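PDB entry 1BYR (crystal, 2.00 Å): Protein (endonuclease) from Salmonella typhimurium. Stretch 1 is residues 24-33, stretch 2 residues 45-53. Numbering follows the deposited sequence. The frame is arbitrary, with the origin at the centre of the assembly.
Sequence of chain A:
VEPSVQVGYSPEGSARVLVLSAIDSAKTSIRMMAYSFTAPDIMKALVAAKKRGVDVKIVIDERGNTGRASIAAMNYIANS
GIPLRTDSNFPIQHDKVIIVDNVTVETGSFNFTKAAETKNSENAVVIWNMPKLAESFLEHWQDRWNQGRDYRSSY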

# COMPACT_ATOMS: atom_id res chain seq x y z
N ASP A 24 9.74 10.89 12.11
CA ASP A 24 10.21 11.56 13.32
C ASP A 24 11.04 10.66 14.23
O ASP A 24 11.80 11.14 15.07
CB ASP A 24 9.02 12.08 14.12
CG ASP A 24 8.42 13.33 13.52
OD1 ASP A 24 9.04 13.95 12.63
OD2 ASP A 24 7.30 13.69 13.96
N SER A 25 10.87 9.35 14.07
CA SER A 25 11.59 8.38 14.90
C SER A 25 12.99 8.03 14.41
O SER A 25 13.79 7.48 15.17
CB SER A 25 10.79 7.08 15.01
OG SER A 25 11.14 6.18 13.96
N ALA A 26 13.27 8.32 13.16
CA ALA A 26 14.57 7.99 12.58
C ALA A 26 15.75 8.65 13.30
O ALA A 26 15.80 9.88 13.44
CB ALA A 26 14.60 8.35 11.10
N LYS A 27 16.68 7.81 13.74
CA LYS A 27 17.88 8.30 14.43
C LYS A 27 19.11 8.17 13.54
O LYS A 27 20.09 8.88 13.74
CB LYS A 27 18.11 7.51 15.72
CG LYS A 27 16.90 7.40 16.64
CD LYS A 27 16.53 8.74 17.26
CE LYS A 27 15.61 8.55 18.47
NZ LYS A 27 14.36 7.76 18.18
N THR A 28 19.05 7.28 12.56
CA THR A 28 20.19 7.07 11.68
C THR A 28 19.90 7.09 10.18
O THR A 28 20.64 7.70 9.41
CB THR A 28 20.91 5.76 12.02
OG1 THR A 28 20.01 4.67 11.81
CG2 THR A 28 21.36 5.76 13.48
N SER A 29 18.84 6.42 9.74
CA SER A 29 18.56 6.41 8.30
C SER A 29 17.11 6.32 7.87
O SER A 29 16.23 5.89 8.61
CB SER A 29 19.33 5.27 7.62
OG SER A 29 18.94 4.00 8.15
N ILE A 30 16.88 6.77 6.64
CA ILE A 30 15.58 6.75 6.02
C ILE A 30 15.81 6.47 4.54
O ILE A 30 16.58 7.17 3.89
CB ILE A 30 14.87 8.11 6.15
CG1 ILE A 30 14.41 8.33 7.58
CG2 ILE A 30 13.67 8.17 5.21
CD1 ILE A 30 13.49 9.52 7.74
N ARG A 31 15.17 5.43 4.03
CA ARG A 31 15.27 5.07 2.62
C ARG A 31 13.82 5.07 2.18
O ARG A 31 13.07 4.20 2.57
CB ARG A 31 15.88 3.67 2.46
CG ARG A 31 17.39 3.60 2.73
CD ARG A 31 18.15 4.58 1.85
NE ARG A 31 19.59 4.55 2.12
CZ ARG A 31 20.25 5.47 2.82
NH1 ARG A 31 19.60 6.51 3.35
NH2 ARG A 31 21.56 5.35 2.99
N MET A 32 13.44 6.06 1.38
CA MET A 32 12.05 6.21 0.94
C MET A 32 11.78 5.98 -0.55
O MET A 32 12.60 6.33 -1.41
CB MET A 32 11.57 7.61 1.33
CG MET A 32 10.11 7.91 1.01
SD MET A 32 9.78 9.59 1.56
CE MET A 32 8.07 9.67 1.63
N MET A 33 10.62 5.40 -0.84
CA MET A 33 10.16 5.12 -2.20
C MET A 33 8.79 5.78 -2.27
O MET A 33 7.97 5.62 -1.37
CB MET A 33 9.96 3.61 -2.44
CG MET A 33 11.18 2.71 -2.22
SD MET A 33 10.86 0.96 -2.63
CE MET A 33 11.16 0.93 -4.38
N ALA A 45 8.93 17.14 7.48
CA ALA A 45 9.39 16.11 8.40
C ALA A 45 10.69 15.44 7.92
O ALA A 45 11.58 15.16 8.72
CB ALA A 45 8.29 15.05 8.61
N LEU A 46 10.80 15.18 6.62
CA LEU A 46 11.99 14.55 6.07
C LEU A 46 13.20 15.47 6.24
O LEU A 46 14.27 15.03 6.66
CB LEU A 46 11.79 14.21 4.58
CG LEU A 46 10.80 13.06 4.31
CD1 LEU A 46 10.30 13.13 2.86
CD2 LEU A 46 11.47 11.73 4.60
N VAL A 47 13.03 16.76 5.94
CA VAL A 47 14.14 17.70 6.09
C VAL A 47 14.48 17.90 7.57
O VAL A 47 15.64 18.16 7.91
CB VAL A 47 13.83 19.05 5.42
CG1 VAL A 47 13.22 18.82 4.04
CG2 VAL A 47 12.90 19.86 6.28
N ALA A 48 13.50 17.78 8.46
CA ALA A 48 13.81 17.92 9.89
C ALA A 48 14.65 16.72 10.29
O ALA A 48 15.51 16.82 11.16
CB ALA A 48 12.54 17.96 10.72
N ALA A 49 14.42 15.58 9.64
CA ALA A 49 15.20 14.38 9.93
C ALA A 49 16.64 14.61 9.50
O ALA A 49 17.58 14.33 10.25
CB ALA A 49 14.62 13.18 9.19
N LYS A 50 16.82 15.12 8.29
CA LYS A 50 18.17 15.42 7.78
C LYS A 50 18.91 16.35 8.75
O LYS A 50 20.06 16.09 9.12
CB LYS A 50 18.06 16.08 6.40
CG LYS A 50 19.39 16.50 5.80
CD LYS A 50 20.07 15.34 5.10
CE LYS A 50 21.42 15.76 4.54
NZ LYS A 50 21.92 16.98 5.24
N LYS A 51 18.25 17.41 9.18
CA LYS A 51 18.83 18.37 10.11
C LYS A 51 19.24 17.68 11.41
O LYS A 51 20.19 18.09 12.07
CB LYS A 51 17.82 19.49 10.41
CG LYS A 51 17.61 20.44 9.25
CD LYS A 51 16.68 21.58 9.64
CE LYS A 51 16.51 22.59 8.50
NZ LYS A 51 15.20 23.32 8.54
N ARG A 52 18.54 16.62 11.77
CA ARG A 52 18.86 15.85 12.96
C ARG A 52 20.12 15.01 12.71
O ARG A 52 20.65 14.41 13.63
CB ARG A 52 17.71 14.89 13.31
CG ARG A 52 16.63 15.46 14.19
CD ARG A 52 15.94 14.36 15.00
NE ARG A 52 15.51 13.22 14.19
CZ ARG A 52 14.44 13.23 13.40
NH1 ARG A 52 13.69 14.32 13.30
NH2 ARG A 52 14.10 12.13 12.73
N GLY A 53 20.57 14.96 11.46
CA GLY A 53 21.74 14.16 11.14
C GLY A 53 21.38 12.84 10.47
O GLY A 53 22.27 12.06 10.08
O HOH W 1 11.56 14.03 11.41
O HOH W 2 19.58 11.59 14.56

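Strand 29-33 and helix 45-51 run roughly antiparallel, their N-to-C directions 146° apart and their axes no closer than 10.0 Å, a separation that side chains must fill. Together the stretches bury 362 Å², and Arg52, Leu46 and Asp24 cover the most.

Arg52 makes the polar end of the contact. Its NH2 donates to Ala26 O at 2.9 Å with an N-H...O angle of 165°, close to linear; NE reaches the same Ala26 O at 3.4 Å and 137°, a weak bond. The carbonyl thus lies near the guanidinium plane, at its edge, where the N-H groups point. Asp24 O instead sits over one face: it is 3.4 Å from Arg52 NH2, but the angle is too poor for a hydrogen bond.

Asp24 joins through water 1, although its CA-to-CB bond points away. The water donates to Asp24 OD1 (2.8 Å) and Ala45 O (2.9 Å) and accepts from Arg52 NH1 (2.9 Å), bridging acid, helix carbonyl and guanidinium.

Leu46 anchors the apolar end. Its CB points sideways, yet CD1 lies 3.8 Å from Met32 SD and CD2 4.2 Å from Ile30 CG2. Ile30 also places CD1 4.1 Å from Ala49 CB, so these buried side chains close the gap by van der Waals packing.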